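PDB 6PNR: alpha-glucosidase from [Eubacterium] rectale, which probably hydrolyses alpha-glycosidic bonds to sulfoquinovose, the sulfonated sugar of plant sulfolipids, as a family 31 glycoside hydrolase. Local coordinates for residues R509-T517 with Y593-V604. Sequence-based numbering, arbitrary orientation.
Sequences RWAEMAMFT and YLFGRDMLIAPV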
# COMPACT_ATOMS: atom_id res chain seq x y z
N ARG A 509 -4.06 32.30 -10.46
CA ARG A 509 -3.52 31.36 -11.45
C ARG A 509 -4.61 30.43 -11.97
O ARG A 509 -4.60 30.07 -13.15
CB ARG A 509 -2.37 30.53 -10.86
CG ARG A 509 -1.04 31.27 -10.74
CD ARG A 509 -0.53 31.75 -12.11
NE ARG A 509 0.82 32.30 -11.96
CZ ARG A 509 1.45 33.05 -12.86
NH1 ARG A 509 0.87 33.37 -14.01
NH2 ARG A 509 2.68 33.49 -12.59
N TRP A 510 -5.52 29.99 -11.10
CA TRP A 510 -6.61 29.13 -11.56
C TRP A 510 -7.57 29.89 -12.47
O TRP A 510 -8.03 29.35 -13.48
CB TRP A 510 -7.37 28.55 -10.36
CG TRP A 510 -7.86 27.10 -10.52
CD1 TRP A 510 -8.70 26.61 -11.49
CD2 TRP A 510 -7.57 26.00 -9.64
NE1 TRP A 510 -8.93 25.26 -11.27
CE2 TRP A 510 -8.25 24.87 -10.14
CE3 TRP A 510 -6.78 25.87 -8.49
CZ2 TRP A 510 -8.16 23.62 -9.54
CZ3 TRP A 510 -6.69 24.62 -7.89
CH2 TRP A 510 -7.38 23.51 -8.41
N ALA A 511 -7.88 31.14 -12.13
CA ALA A 511 -8.82 31.90 -12.96
C ALA A 511 -8.25 32.19 -14.35
O ALA A 511 -8.99 32.20 -15.34
CB ALA A 511 -9.20 33.19 -12.24
N GLU A 512 -6.93 32.41 -14.45
CA GLU A 512 -6.34 32.74 -15.75
C GLU A 512 -6.23 31.52 -16.66
O GLU A 512 -6.06 31.68 -17.88
CB GLU A 512 -4.97 33.41 -15.56
CG GLU A 512 -3.80 32.46 -15.32
CD GLU A 512 -2.51 33.20 -14.94
OE1 GLU A 512 -2.58 34.21 -14.20
OE2 GLU A 512 -1.42 32.77 -15.37
N MET A 513 -6.33 30.31 -16.10
CA MET A 513 -6.53 29.11 -16.91
C MET A 513 -8.00 28.97 -17.30
O MET A 513 -8.31 28.69 -18.47
CB MET A 513 -6.07 27.87 -16.15
CG MET A 513 -6.61 26.56 -16.74
SD MET A 513 -5.96 25.06 -15.98
CE MET A 513 -6.88 25.06 -14.43
N ALA A 514 -8.89 29.19 -16.33
CA ALA A 514 -10.32 28.96 -16.54
C ALA A 514 -10.89 29.84 -17.64
O ALA A 514 -11.87 29.45 -18.29
CB ALA A 514 -11.07 29.19 -15.23
N MET A 515 -10.32 31.03 -17.87
CA MET A 515 -10.85 31.86 -18.94
C MET A 515 -10.60 31.26 -20.32
O MET A 515 -11.23 31.70 -21.28
CB MET A 515 -10.29 33.29 -18.88
CG MET A 515 -8.79 33.41 -19.08
SD MET A 515 -8.26 35.12 -18.81
CE MET A 515 -6.53 35.05 -19.27
N PHE A 516 -9.73 30.26 -20.43
CA PHE A 516 -9.57 29.49 -21.67
C PHE A 516 -10.25 28.13 -21.56
O PHE A 516 -9.68 27.12 -21.97
CB PHE A 516 -8.10 29.33 -22.03
CG PHE A 516 -7.38 30.63 -22.27
CD1 PHE A 516 -7.51 31.30 -23.48
CD2 PHE A 516 -6.56 31.17 -21.29
CE1 PHE A 516 -6.85 32.50 -23.71
CE2 PHE A 516 -5.90 32.37 -21.50
CZ PHE A 516 -6.04 33.04 -22.72
N THR A 517 -11.44 28.08 -20.96
CA THR A 517 -12.28 26.89 -20.88
C THR A 517 -13.71 27.33 -21.18
O THR A 517 -13.96 28.54 -21.22
CB THR A 517 -12.18 26.21 -19.50
OG1 THR A 517 -12.86 27.00 -18.52
CG2 THR A 517 -10.71 25.99 -19.07
N TYR A 593 -2.58 22.25 -23.59
CA TYR A 593 -3.68 21.80 -24.43
C TYR A 593 -3.93 22.81 -25.55
O TYR A 593 -3.63 24.00 -25.41
CB TYR A 593 -4.99 21.59 -23.62
CG TYR A 593 -5.54 22.81 -22.91
CD1 TYR A 593 -5.15 23.14 -21.61
CD2 TYR A 593 -6.49 23.63 -23.52
CE1 TYR A 593 -5.68 24.26 -20.95
CE2 TYR A 593 -7.02 24.74 -22.88
CZ TYR A 593 -6.62 25.05 -21.59
OH TYR A 593 -7.15 26.16 -20.96
N LEU A 594 -4.48 22.31 -26.67
CA LEU A 594 -4.99 23.18 -27.71
C LEU A 594 -6.42 23.57 -27.35
O LEU A 594 -7.26 22.70 -27.10
CB LEU A 594 -4.95 22.50 -29.09
CG LEU A 594 -3.57 21.96 -29.50
CD1 LEU A 594 -3.59 21.18 -30.83
CD2 LEU A 594 -2.56 23.10 -29.56
N PHE A 595 -6.67 24.88 -27.25
CA PHE A 595 -8.00 25.42 -26.99
C PHE A 595 -8.64 25.62 -28.36
O PHE A 595 -8.49 26.66 -28.99
CB PHE A 595 -7.89 26.72 -26.20
CG PHE A 595 -9.21 27.37 -25.85
CD1 PHE A 595 -10.23 26.65 -25.26
CD2 PHE A 595 -9.39 28.73 -26.06
CE1 PHE A 595 -11.43 27.26 -24.91
CE2 PHE A 595 -10.58 29.35 -25.72
CZ PHE A 595 -11.61 28.61 -25.14
N GLY A 596 -9.30 24.58 -28.84
CA GLY A 596 -9.65 24.51 -30.26
C GLY A 596 -8.40 24.30 -31.11
O GLY A 596 -7.33 23.99 -30.63
N ARG A 597 -8.57 24.50 -32.42
CA ARG A 597 -7.42 24.34 -33.31
C ARG A 597 -6.51 25.56 -33.31
O ARG A 597 -5.35 25.46 -33.71
CB ARG A 597 -7.88 24.07 -34.75
CG ARG A 597 -6.74 23.55 -35.65
CD ARG A 597 -7.26 22.88 -36.93
NE ARG A 597 -7.91 23.84 -37.81
CZ ARG A 597 -7.27 24.58 -38.71
NH1 ARG A 597 -5.95 24.46 -38.84
NH2 ARG A 597 -7.93 25.43 -39.48
N ASP A 598 -7.00 26.71 -32.86
CA ASP A 598 -6.28 27.94 -33.12
C ASP A 598 -5.50 28.48 -31.94
O ASP A 598 -4.86 29.53 -32.07
CB ASP A 598 -7.26 29.01 -33.61
CG ASP A 598 -7.80 28.72 -35.01
OD1 ASP A 598 -7.52 27.62 -35.54
OD2 ASP A 598 -8.48 29.59 -35.58
N MET A 599 -5.50 27.80 -30.79
CA MET A 599 -4.81 28.31 -29.61
C MET A 599 -4.09 27.20 -28.86
O MET A 599 -4.59 26.07 -28.78
CB MET A 599 -5.76 29.02 -28.65
CG MET A 599 -6.38 30.28 -29.19
SD MET A 599 -7.03 31.35 -27.87
CE MET A 599 -5.53 32.22 -27.37
N LEU A 600 -2.92 27.52 -28.32
CA LEU A 600 -2.21 26.63 -27.42
C LEU A 600 -2.16 27.29 -26.05
O LEU A 600 -1.76 28.46 -25.93
CB LEU A 600 -0.80 26.32 -27.91
CG LEU A 600 -0.12 25.21 -27.09
CD1 LEU A 600 0.75 24.36 -27.99
CD2 LEU A 600 0.72 25.76 -25.92
N ILE A 601 -2.57 26.55 -25.02
CA ILE A 601 -2.59 27.04 -23.65
C ILE A 601 -1.66 26.16 -22.83
O ILE A 601 -1.76 24.93 -22.90
CB ILE A 601 -4.01 27.02 -23.05
CG1 ILE A 601 -5.04 27.57 -24.06
CG2 ILE A 601 -4.02 27.82 -21.74
CD1 ILE A 601 -4.77 29.02 -24.52
N ALA A 602 -0.77 26.79 -22.08
CA ALA A 602 0.19 26.10 -21.20
C ALA A 602 0.12 26.77 -19.83
O ALA A 602 0.92 27.66 -19.52
CB ALA A 602 1.60 26.17 -21.76
N PRO A 603 -0.84 26.37 -18.99
CA PRO A 603 -1.06 27.10 -17.73
C PRO A 603 0.12 27.00 -16.77
O PRO A 603 0.73 25.95 -16.61
CB PRO A 603 -2.31 26.44 -17.15
CG PRO A 603 -3.02 25.89 -18.35
CD PRO A 603 -1.91 25.40 -19.25
N VAL A 604 0.43 28.12 -16.12
CA VAL A 604 1.33 28.10 -14.97
C VAL A 604 0.64 27.34 -13.85
O VAL A 604 -0.42 27.75 -13.37
CB VAL A 604 1.71 29.52 -14.53
CG1 VAL A 604 2.53 29.48 -13.22
CG2 VAL A 604 2.48 30.23 -15.66
O HOH W 1 -2.75 28.78 -14.65
O HOH W 2 -1.27 30.38 -16.31
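With CG set beside the backbone N (chi1 -61°), the Phe516 side chain points from its turn toward the hairpin of strands 593-595 and 599-601, while Tyr593 CG lies between its own backbone N and carbonyl carbon (chi1 61°), which directs the phenol OH to the Phe516 carbonyl. Ile601 CD1 lies over one face of the Phe516 ring, 4.0 Å from the ring centroid, a CH-pi contact displaced toward the rim. Met599 CE lies 3.9 Å from Phe516 CE1, and Met599 SD stands 5.4 Å from the ring centroid, oblique to the ring, a Met-aromatic contact. Phe595 CD2 comes to the edge of the ring, the two side chains crossing at roughly a right angle.

The backbone of Phe516 is held as well: Tyr593 OH donates to Phe516 O at 2.9 Å, from above the carbonyl plane, and that oxygen also sits over one face of the Phe595 ring. The arrangement illustrates how the TIM barrel of a family 31 glycosidase packs against its C-terminal beta domain. Helix 504-514 falls in the TIM-barrel family region, and the antiparallel hairpin in the C-terminal domain of the same family. A type I turn from Ala514 to Thr517, in which Thr517 OG1 donates to Ala514 O (2.7 Å), presents Phe516 to the hairpin.

Farther along, Met513 SD packs on Pro603 CG at 3.9 Å; the Met513 side chain also touches Leu469, Val472 and Ile473 of helix 469-481. Val604 CG1 then covers a face of the Arg509 guanidinium, 3.5 Å from NE. In the plane of that group, Arg509 NH1 forms a salt bridge with Glu512 OE2 at 2.7 Å. Two waters bridge the segments here: one donates to both Arg509 O and Val604 O, whereas the other accepts from Val604 N and donates to Glu512 OE2.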